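Local coordinates for glycoside hydrolase family 81 (Clostridium thermocellum, PDB 6FOP), which probably hydrolyses internal beta-1,3-glucosidic bonds of laminarin-type glucans as a cellulosomal endoglucanase of family GH81, at residues 282-287 with 558-563; 531-536 with 540-545; 549-554 with 592-597. All blocks are in the same frame, centred on the assembly; numbering follows the deposited sequence.

Contact 1 (282-287 with 558-563); sequences STLRGI and GKYCHE. With NI (nickel (II) ion), chain B.
A type I beta turn, running from Thr283 to Gly286 at the tip of the antiparallel hairpin formed by strands 280-283 and 286-292, meets strand 559-561 of the C-terminal family 81 domain, and Leu284 and Tyr560 make most of the contact. The leucine is split between two tasks. Its CD1 meets the CD2-CE2 side of the Tyr560 ring, 3.6 Å from CE2, while CD2 presses on the strand backbone 3.3 Å from Lys559 N, a buried amide for which the model offers no hydrogen-bond partner. With CG anti to the backbone N (chi1 -174°), Leu284 extends from the turn towards the strand, and the two side chains run past each other in opposite directions. The carbonyl O of Leu284 lies at the ring edge near its plane, and one water joins that O to Tyr560 OH; the hydroxyl also receives Ser544 N. The turn itself is closed by paired backbone bonds between Thr283 and Gly286, and Gly286 O is gripped twice by Thr283, through N and through OG1 at 2.7 Å. Positive phi at Gly286 suits a residue without a side chain. Arg285 reaches Glu474 in a salt bridge and Trp556 O in a hydrogen bond. Just past the strand, His562 joins His574, Glu601 and Glu605 around the nickel ion, its NE2 lying 2.1 Å from the metal.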
loop_
_atom_site.group_PDB
_atom_site.type_symbol
_atom_site.label_atom_id
_atom_site.label_comp_id
_atom_site.label_asym_id
_atom_site.label_seq_id
_atom_site.Cartn_x
_atom_site.Cartn_y
_atom_site.Cartn_z
ATOM N N SER A 282 -20.716 4.142 -7.324
ATOM C CA SER A 282 -19.728 4.863 -8.091
ATOM C C SER A 282 -18.867 5.659 -7.138
ATOM O O SER A 282 -19.344 6.532 -6.421
ATOM C CB SER A 282 -20.422 5.792 -9.075
ATOM O OG SER A 282 -19.463 6.531 -9.802
ATOM N N THR A 283 -17.580 5.311 -7.091
ATOM C CA THR A 283 -16.635 5.887 -6.151
ATOM C C THR A 283 -15.405 6.413 -6.862
ATOM O O THR A 283 -15.198 6.213 -8.056
ATOM C CB THR A 283 -16.166 4.841 -5.107
ATOM O OG1 THR A 283 -15.136 3.998 -5.665
ATOM C CG2 THR A 283 -17.322 3.998 -4.573
ATOM N N LEU A 284 -14.574 7.103 -6.095
ATOM C CA LEU A 284 -13.329 7.630 -6.621
ATOM C C LEU A 284 -12.433 6.524 -7.177
ATOM O O LEU A 284 -11.665 6.783 -8.128
ATOM C CB LEU A 284 -12.588 8.364 -5.511
ATOM C CG LEU A 284 -11.329 9.101 -5.921
ATOM C CD1 LEU A 284 -11.655 10.273 -6.838
ATOM C CD2 LEU A 284 -10.603 9.580 -4.697
ATOM N N ARG A 285 -12.547 5.319 -6.619
ATOM C CA ARG A 285 -11.761 4.144 -7.036
ATOM C C ARG A 285 -12.399 3.358 -8.176
ATOM O O ARG A 285 -11.952 2.270 -8.516
ATOM C CB ARG A 285 -11.506 3.220 -5.829
ATOM C CG ARG A 285 -10.627 3.814 -4.744
ATOM C CD ARG A 285 -9.131 3.758 -5.072
ATOM N NE ARG A 285 -8.388 4.297 -3.940
ATOM C CZ ARG A 285 -8.246 5.587 -3.646
ATOM N NH1 ARG A 285 -8.574 6.558 -4.522
ATOM N NH2 ARG A 285 -7.753 5.935 -2.469
ATOM N N GLY A 286 -13.428 3.918 -8.804
ATOM C CA GLY A 286 -14.197 3.180 -9.794
ATOM C C GLY A 286 -15.477 2.626 -9.206
ATOM O O GLY A 286 -15.915 3.002 -8.101
ATOM N N ILE A 287 -16.062 1.679 -9.918
ATOM C CA ILE A 287 -17.278 1.046 -9.461
ATOM C C ILE A 287 -16.909 0.044 -8.371
ATOM O O ILE A 287 -16.016 -0.797 -8.564
ATOM C CB ILE A 287 -17.972 0.291 -10.608
ATOM C CG1 ILE A 287 -18.412 1.264 -11.698
ATOM C CG2 ILE A 287 -19.123 -0.567 -10.115
ATOM C CD1 ILE A 287 -19.398 2.318 -11.291
ATOM N N GLY A 558 -9.346 11.071 -1.029
ATOM C CA GLY A 558 -10.371 11.995 -1.549
ATOM C C GLY A 558 -10.101 12.581 -2.918
ATOM O O GLY A 558 -10.927 13.352 -3.383
ATOM N N LYS A 559 -9.016 12.197 -3.599
ATOM C CA LYS A 559 -8.759 12.635 -4.981
ATOM C C LYS A 559 -7.687 11.750 -5.580
ATOM O O LYS A 559 -7.021 10.998 -4.876
ATOM C CB LYS A 559 -8.325 14.094 -5.046
ATOM C CG LYS A 559 -6.933 14.391 -4.503
ATOM C CD LYS A 559 -6.565 15.832 -4.752
ATOM C CE LYS A 559 -5.185 16.166 -4.213
ATOM N NZ LYS A 559 -4.878 17.608 -4.430
ATOM N N TYR A 560 -7.501 11.873 -6.886
ATOM C CA TYR A 560 -6.259 11.414 -7.509
ATOM C C TYR A 560 -5.858 12.474 -8.485
ATOM O O TYR A 560 -6.686 13.242 -8.958
ATOM C CB TYR A 560 -6.371 10.045 -8.175
ATOM C CG TYR A 560 -7.488 9.863 -9.160
ATOM C CD1 TYR A 560 -7.322 10.220 -10.498
ATOM C CD2 TYR A 560 -8.724 9.355 -8.748
ATOM C CE1 TYR A 560 -8.370 10.062 -11.407
ATOM C CE2 TYR A 560 -9.759 9.161 -9.640
ATOM C CZ TYR A 560 -9.605 9.529 -10.962
ATOM O OH TYR A 560 -10.657 9.338 -11.849
ATOM N N CYS A 561 -4.566 12.553 -8.768
ATOM C CA CYS A 561 -4.095 13.657 -9.587
ATOM C C CYS A 561 -2.770 13.370 -10.258
ATOM O O CYS A 561 -2.105 12.378 -9.980
ATOM C CB CYS A 561 -3.979 14.914 -8.745
ATOM S SG CYS A 561 -2.762 14.765 -7.429
ATOM N N HIS A 562 -2.433 14.257 -11.182
ATOM C CA HIS A 562 -1.218 14.213 -11.995
ATOM C C HIS A 562 -0.258 15.315 -11.505
ATOM O O HIS A 562 0.238 16.134 -12.283
ATOM C CB HIS A 562 -1.642 14.384 -13.440
ATOM C CG HIS A 562 -0.585 14.099 -14.462
ATOM N ND1 HIS A 562 0.323 15.045 -14.894
ATOM C CD2 HIS A 562 -0.389 13.014 -15.237
ATOM C CE1 HIS A 562 1.061 14.539 -15.865
ATOM N NE2 HIS A 562 0.631 13.320 -16.115
ATOM N N GLU A 563 -0.018 15.289 -10.204
ATOM C CA GLU A 563 0.861 16.231 -9.500
ATOM C C GLU A 563 1.860 15.466 -8.658
ATOM O O GLU A 563 1.613 14.318 -8.279
ATOM C CB GLU A 563 0.049 17.190 -8.616
ATOM C CG GLU A 563 -0.950 18.028 -9.374
ATOM C CD GLU A 563 -1.742 18.972 -8.496
ATOM O OE1 GLU A 563 -2.253 18.542 -7.450
ATOM O OE2 GLU A 563 -1.868 20.150 -8.872
HETATM NI NI NI B . 1.185 12.365 -17.872
HETATM O O HOH W 1 -12.488 7.611 -10.797
#

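Contact 2 (531-536 with 540-545); sequences VCNYWF and KDIFSP. With MG (magnesium ion), chain C.
After helix 514-534 the chain doubles back within a few residues, bringing Asn533 and Ile542 to a CA separation of 6.7 Å, with Val531 O accepting from both Trp535 N and Phe536 N. Ile542 and Phe543 meet segment 531-536, touching largely its backbone oxygens. Ile542 CG1 lies 3.7 Å from Asn533 O, while CD1 continues to Asn533 OD1, the two side chains crossing at about a right angle. The other branch, CG2, comes to the edge of the Tyr534 ring, 4.1 Å from CD1. Within the helix, Asn533 CB lies over the centre of one face of the Tyr534 ring.

Phe543 is turned edge-on. Its chi1 of -62° sets CG anti to the carbonyl carbon, and the ring rim reaches two successive carbonyls in its own plane: CE1 is 3.4 Å from Tyr534 O and CZ 3.6 Å from Trp535 O. Aromatic C-H groups thus face these oxygens, a weakly favourable electrostatic arrangement. The polar ends are held from outside: Arg269 binds both Asn533 OD1 and Asp541 OD2, His266 meets Tyr534 OH, and Asp537 accepts from the amides of Ile542 and Phe543. A water that accepts from Lys540 NZ also lies within hydrogen-bonding distance of Phe536 O, and Lys540 O binds a magnesium ion at 2.5 Å. Three waters also coordinate the metal, one of them donating to Phe543 O. All this belongs to the C-terminal domain of family 81, probably an (alpha/alpha)6 barrel as expected of its clan, in which the loop after helix 514-534 folds back on that helix before leading towards strand 554-556.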
loop_
_atom_site.group_PDB
_atom_site.type_symbol
_atom_site.label_atom_id
_atom_site.label_comp_id
_atom_site.label_asym_id
_atom_site.label_seq_id
_atom_site.Cartn_x
_atom_site.Cartn_y
_atom_site.Cartn_z
ATOM N N VAL A 531 -1.842 -1.010 -8.277
ATOM C CA VAL A 531 -1.143 -0.061 -9.127
ATOM C C VAL A 531 -1.677 -0.076 -10.547
ATOM O O VAL A 531 -1.912 0.979 -11.154
ATOM C CB VAL A 531 0.374 -0.317 -9.061
ATOM C CG1 VAL A 531 1.107 0.412 -10.165
ATOM C CG2 VAL A 531 0.887 0.146 -7.732
ATOM N N CYS A 532 -1.906 -1.275 -11.068
ATOM C CA CYS A 532 -2.426 -1.409 -12.409
ATOM C C CYS A 532 -3.806 -0.755 -12.601
ATOM O O CYS A 532 -4.176 -0.410 -13.716
ATOM C CB CYS A 532 -2.431 -2.861 -12.832
ATOM S SG CYS A 532 -0.785 -3.541 -13.068
ATOM N N ASN A 533 -4.554 -0.612 -11.509
ATOM C CA ASN A 533 -5.817 0.101 -11.520
ATOM C C ASN A 533 -5.723 1.587 -11.200
ATOM O O ASN A 533 -6.127 2.421 -12.038
ATOM C CB ASN A 533 -6.790 -0.594 -10.553
ATOM C CG ASN A 533 -7.287 -1.893 -11.119
ATOM O OD1 ASN A 533 -8.165 -1.909 -11.983
ATOM N ND2 ASN A 533 -6.744 -2.986 -10.643
ATOM N N TYR A 534 -5.227 1.935 -10.019
ATOM C CA TYR A 534 -5.420 3.295 -9.477
ATOM C C TYR A 534 -4.334 4.268 -9.911
ATOM O O TYR A 534 -4.535 5.462 -9.854
ATOM C CB TYR A 534 -5.620 3.265 -7.944
ATOM C CG TYR A 534 -6.613 2.187 -7.555
ATOM C CD1 TYR A 534 -7.911 2.174 -8.075
ATOM C CD2 TYR A 534 -6.237 1.144 -6.741
ATOM C CE1 TYR A 534 -8.789 1.145 -7.798
ATOM C CE2 TYR A 534 -7.084 0.105 -6.449
ATOM C CZ TYR A 534 -8.370 0.096 -6.979
ATOM O OH TYR A 534 -9.227 -0.956 -6.702
ATOM N N TRP A 535 -3.173 3.751 -10.310
ATOM C CA TRP A 535 -2.103 4.596 -10.875
ATOM C C TRP A 535 -2.052 4.583 -12.404
ATOM O O TRP A 535 -1.947 5.630 -13.036
ATOM C CB TRP A 535 -0.730 4.183 -10.287
ATOM C CG TRP A 535 -0.417 4.745 -8.915
ATOM C CD1 TRP A 535 0.317 5.818 -8.651
ATOM C CD2 TRP A 535 -0.890 4.261 -7.625
ATOM N NE1 TRP A 535 0.412 6.045 -7.305
ATOM C CE2 TRP A 535 -0.323 5.097 -6.643
ATOM C CE3 TRP A 535 -1.686 3.188 -7.208
ATOM C CZ2 TRP A 535 -0.527 4.894 -5.275
ATOM C CZ3 TRP A 535 -1.899 2.999 -5.845
ATOM C CH2 TRP A 535 -1.345 3.868 -4.902
ATOM N N PHE A 536 -2.170 3.398 -13.002
ATOM C CA PHE A 536 -2.043 3.279 -14.457
ATOM C C PHE A 536 -3.354 3.043 -15.211
ATOM O O PHE A 536 -3.368 3.181 -16.436
ATOM C CB PHE A 536 -1.076 2.149 -14.823
ATOM C CG PHE A 536 0.327 2.324 -14.303
ATOM C CD1 PHE A 536 0.962 3.548 -14.379
ATOM C CD2 PHE A 536 1.038 1.245 -13.765
ATOM C CE1 PHE A 536 2.257 3.718 -13.904
ATOM C CE2 PHE A 536 2.355 1.401 -13.314
ATOM C CZ PHE A 536 2.948 2.650 -13.360
ATOM N N LYS A 540 -8.743 0.837 -18.334
ATOM C CA LYS A 540 -9.388 2.013 -18.900
ATOM C C LYS A 540 -10.820 2.193 -18.395
ATOM O O LYS A 540 -11.669 2.705 -19.111
ATOM C CB LYS A 540 -9.335 1.992 -20.443
ATOM C CG LYS A 540 -7.958 1.732 -21.043
ATOM C CD LYS A 540 -7.018 2.871 -20.763
ATOM C CE LYS A 540 -5.650 2.656 -21.416
ATOM N NZ LYS A 540 -4.786 3.863 -21.210
ATOM N N ASP A 541 -11.066 1.791 -17.156
ATOM C CA ASP A 541 -12.392 1.920 -16.544
ATOM C C ASP A 541 -12.412 2.510 -15.143
ATOM O O ASP A 541 -13.461 2.556 -14.527
ATOM C CB ASP A 541 -13.148 0.585 -16.582
ATOM C CG ASP A 541 -12.475 -0.516 -15.802
ATOM O OD1 ASP A 541 -11.440 -0.269 -15.150
ATOM O OD2 ASP A 541 -12.991 -1.653 -15.858
ATOM N N ILE A 542 -11.273 2.978 -14.637
ATOM C CA ILE A 542 -11.180 3.605 -13.329
ATOM C C ILE A 542 -11.299 5.122 -13.441
ATOM O O ILE A 542 -12.116 5.732 -12.764
ATOM C CB ILE A 542 -9.872 3.217 -12.596
ATOM C CG1 ILE A 542 -9.717 1.687 -12.504
ATOM C CG2 ILE A 542 -9.820 3.898 -11.227
ATOM C CD1 ILE A 542 -10.745 0.992 -11.652
ATOM N N PHE A 543 -10.465 5.735 -14.286
ATOM C CA PHE A 543 -10.374 7.189 -14.343
ATOM C C PHE A 543 -11.587 7.773 -15.041
ATOM O O PHE A 543 -12.093 7.209 -16.009
ATOM C CB PHE A 543 -9.097 7.661 -15.041
ATOM C CG PHE A 543 -7.809 7.245 -14.368
ATOM C CD1 PHE A 543 -7.757 6.783 -13.046
ATOM C CD2 PHE A 543 -6.623 7.327 -15.073
ATOM C CE1 PHE A 543 -6.556 6.412 -12.460
ATOM C CE2 PHE A 543 -5.420 6.982 -14.477
ATOM C CZ PHE A 543 -5.397 6.494 -13.183
ATOM N N SER A 544 -12.050 8.904 -14.524
ATOM C CA SER A 544 -13.147 9.646 -15.141
ATOM C C SER A 544 -12.785 10.109 -16.553
ATOM O O SER A 544 -11.643 10.482 -16.796
ATOM C CB SER A 544 -13.438 10.909 -14.326
ATOM O OG SER A 544 -14.429 11.708 -14.980
ATOM N N PRO A 545 -13.757 10.125 -17.482
ATOM C CA PRO A 545 -13.468 10.726 -18.776
ATOM C C PRO A 545 -13.007 12.188 -18.698
ATOM O O PRO A 545 -12.325 12.659 -19.607
ATOM C CB PRO A 545 -14.812 10.626 -19.508
ATOM C CG PRO A 545 -15.504 9.480 -18.882
ATOM C CD PRO A 545 -15.087 9.484 -17.447
HETATM MG MG MG C . -11.823 5.126 -19.731
HETATM O O HOH W 2 -4.905 4.553 -18.428
HETATM O O HOH W 3 -10.981 5.233 -17.559
HETATM O O HOH W 4 -9.549 5.590 -20.137
HETATM O O HOH W 5 -11.828 4.367 -21.737
#

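Contact 3 (549-554 with 592-597); sequences HNYASM and PNYIKQ
Tyr594 OH donates to Asn550 O across 2.7 Å, the shorter of the two hydrogen bonds that join loop 549-554 to helix 592-606. The hydroxyl approaches from above the carbonyl plane, 43° out of it, whereas the acceptor itself lies in the plane of the Tyr594 ring, at its edge. The second bond is weak: Asn550 ND2 gives a hydrogen to Gln597 O over 3.2 Å, with an N-H...acceptor angle of 147°. Asn550 therefore uses its main chain for one helix residue and its side-chain amide for another, three positions further along the helix. Packing adds a little to this polar grip, with Tyr551 CB 3.6 Å from Tyr594 OH and Gln597 CB 3.9 Å from Asn550 ND2.

Tyr594 has CG anti to its own amide nitrogen (chi1 -179°), which carries the ring away from the helix and brings the hydroxyl to the loop. Asn550 has its CG between N and the carbonyl carbon, and its amide thereby faces the helix backbone.

In the next shell, Asn598 ND2 also bonds Tyr594 OH, and Glu601 OE1 accepts from Asn550 N. Glu601 is a nickel ligand too, tying this loop to the metal site. Tyr551 OH is hydrogen-bonded to Lys573 O and Asn577 ND2, and its ring meets that of His574, another nickel ligand. Tyr594 also packs against Tyr621 of helix 615-622, while the far end of the loop enters strand 554-556, where Ser553 and Met554 form a classic beta bulge opposite Cys561 of strand 559-561.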
loop_
_atom_site.group_PDB
_atom_site.type_symbol
_atom_site.label_atom_id
_atom_site.label_comp_id
_atom_site.label_asym_id
_atom_site.label_seq_id
_atom_site.Cartn_x
_atom_site.Cartn_y
_atom_site.Cartn_z
ATOM N N HIS A 549 -5.627 12.574 -18.222
ATOM C CA HIS A 549 -4.389 11.800 -18.289
ATOM C C HIS A 549 -4.710 10.315 -18.247
ATOM O O HIS A 549 -5.757 9.919 -17.719
ATOM C CB HIS A 549 -3.468 12.189 -17.109
ATOM C CG HIS A 549 -3.277 13.664 -16.951
ATOM N ND1 HIS A 549 -2.293 14.354 -17.629
ATOM C CD2 HIS A 549 -4.005 14.598 -16.295
ATOM C CE1 HIS A 549 -2.394 15.641 -17.361
ATOM N NE2 HIS A 549 -3.428 15.818 -16.555
ATOM N N ASN A 550 -3.750 9.501 -18.689
ATOM C CA ASN A 550 -3.794 8.046 -18.626
ATOM C C ASN A 550 -3.052 7.450 -17.416
ATOM O O ASN A 550 -2.867 6.244 -17.330
ATOM C CB ASN A 550 -3.312 7.421 -19.942
ATOM C CG ASN A 550 -1.818 7.619 -20.204
ATOM O OD1 ASN A 550 -1.011 7.866 -19.303
ATOM N ND2 ASN A 550 -1.463 7.586 -21.489
ATOM N N TYR A 551 -2.679 8.327 -16.490
ATOM C CA TYR A 551 -1.793 8.034 -15.378
ATOM C C TYR A 551 -2.130 9.007 -14.264
ATOM O O TYR A 551 -2.362 10.178 -14.542
ATOM C CB TYR A 551 -0.350 8.251 -15.837
ATOM C CG TYR A 551 0.685 8.407 -14.730
ATOM C CD1 TYR A 551 0.915 7.365 -13.807
ATOM C CD2 TYR A 551 1.411 9.571 -14.591
ATOM C CE1 TYR A 551 1.854 7.498 -12.806
ATOM C CE2 TYR A 551 2.348 9.712 -13.593
ATOM C CZ TYR A 551 2.586 8.659 -12.708
ATOM O OH TYR A 551 3.545 8.786 -11.749
ATOM N N ALA A 552 -2.166 8.498 -13.034
ATOM C CA ALA A 552 -2.227 9.332 -11.834
ATOM C C ALA A 552 -0.934 9.131 -11.062
ATOM O O ALA A 552 -0.572 7.996 -10.739
ATOM C CB ALA A 552 -3.420 8.965 -10.951
ATOM N N SER A 553 -0.257 10.229 -10.743
ATOM C CA SER A 553 0.984 10.166 -9.961
ATOM C C SER A 553 0.772 10.110 -8.455
ATOM O O SER A 553 1.641 9.595 -7.750
ATOM C CB SER A 553 1.903 11.327 -10.343
ATOM O OG SER A 553 1.221 12.554 -10.317
ATOM N N MET A 554 -0.350 10.659 -7.971
ATOM C CA MET A 554 -0.705 10.596 -6.553
ATOM C C MET A 554 -2.136 10.148 -6.362
ATOM O O MET A 554 -3.045 10.673 -6.995
ATOM C CB MET A 554 -0.464 11.931 -5.846
ATOM C CG MET A 554 0.972 12.313 -5.791
ATOM S SD MET A 554 1.462 13.689 -4.756
ATOM C CE MET A 554 0.827 13.156 -3.225
ATOM N N PRO A 592 2.465 -3.806 -22.903
ATOM C CA PRO A 592 3.443 -2.981 -23.655
ATOM C C PRO A 592 2.815 -1.789 -24.381
ATOM O O PRO A 592 3.484 -0.780 -24.534
ATOM C CB PRO A 592 4.057 -3.938 -24.651
ATOM C CG PRO A 592 3.634 -5.271 -24.276
ATOM C CD PRO A 592 2.532 -5.228 -23.278
ATOM N N ASN A 593 1.555 -1.910 -24.833
ATOM C CA ASN A 593 0.883 -0.776 -25.457
ATOM C C ASN A 593 0.695 0.368 -24.468
ATOM O O ASN A 593 0.730 1.524 -24.865
ATOM C CB ASN A 593 -0.447 -1.195 -26.093
ATOM C CG ASN A 593 -0.256 -2.196 -27.218
ATOM O OD1 ASN A 593 -0.899 -3.246 -27.257
ATOM N ND2 ASN A 593 0.643 -1.878 -28.129
ATOM N N TYR A 594 0.467 0.040 -23.187
ATOM C CA TYR A 594 0.363 1.083 -22.170
ATOM C C TYR A 594 1.714 1.774 -21.970
ATOM O O TYR A 594 1.760 2.992 -21.789
ATOM C CB TYR A 594 -0.188 0.568 -20.820
ATOM C CG TYR A 594 -0.293 1.699 -19.813
ATOM C CD1 TYR A 594 -1.321 2.645 -19.902
ATOM C CD2 TYR A 594 0.672 1.875 -18.818
ATOM C CE1 TYR A 594 -1.376 3.728 -19.026
ATOM C CE2 TYR A 594 0.626 2.954 -17.939
ATOM C CZ TYR A 594 -0.429 3.865 -18.033
ATOM O OH TYR A 594 -0.475 4.933 -17.172
ATOM N N ILE A 595 2.818 1.015 -21.991
ATOM C CA ILE A 595 4.150 1.657 -21.902
ATOM C C ILE A 595 4.260 2.765 -22.987
ATOM O O ILE A 595 4.632 3.905 -22.713
ATOM C CB ILE A 595 5.305 0.631 -22.154
ATOM C CG1 ILE A 595 5.380 -0.502 -21.115
ATOM C CG2 ILE A 595 6.639 1.347 -22.294
ATOM C CD1 ILE A 595 5.832 -0.058 -19.767
ATOM N N LYS A 596 3.898 2.412 -24.215
ATOM C CA LYS A 596 3.925 3.356 -25.339
ATOM C C LYS A 596 3.018 4.565 -25.094
ATOM O O LYS A 596 3.456 5.697 -25.225
ATOM C CB LYS A 596 3.567 2.635 -26.642
ATOM C CG LYS A 596 3.645 3.517 -27.886
ATOM C CD LYS A 596 5.019 4.152 -28.038
ATOM C CE LYS A 596 5.370 4.570 -29.464
ATOM N NZ LYS A 596 6.489 5.563 -29.525
ATOM N N GLN A 597 1.772 4.319 -24.674
ATOM C CA GLN A 597 0.821 5.400 -24.404
ATOM C C GLN A 597 1.292 6.312 -23.277
ATOM O O GLN A 597 1.114 7.538 -23.327
ATOM C CB GLN A 597 -0.548 4.832 -24.043
ATOM C CG GLN A 597 -1.307 4.155 -25.165
ATOM C CD GLN A 597 -2.593 3.497 -24.667
ATOM O OE1 GLN A 597 -2.637 2.897 -23.596
ATOM N NE2 GLN A 597 -3.650 3.624 -25.442
#

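Overall arrangement
Contact 2 lies between the other two, its centre about 8 Å from that of contact 1 and about 9 Å from that of contact 3; contacts 1 and 3 are about 15 Å apart, centre to centre. Arg285 O packs 3.4 Å from Tyr534 CE1, joining contacts 1 and 2, and Trp535 O receives Ala552 N at 2.9 Å, joining 2 and 3. Contacts 1 and 3 share a strand pairing, Cys561 N to Met554 O, and converge on the nickel ion: His562 binds it, and the His549 ring stacks on His562. The side chain of Phe543 is about 9 Å from that metal.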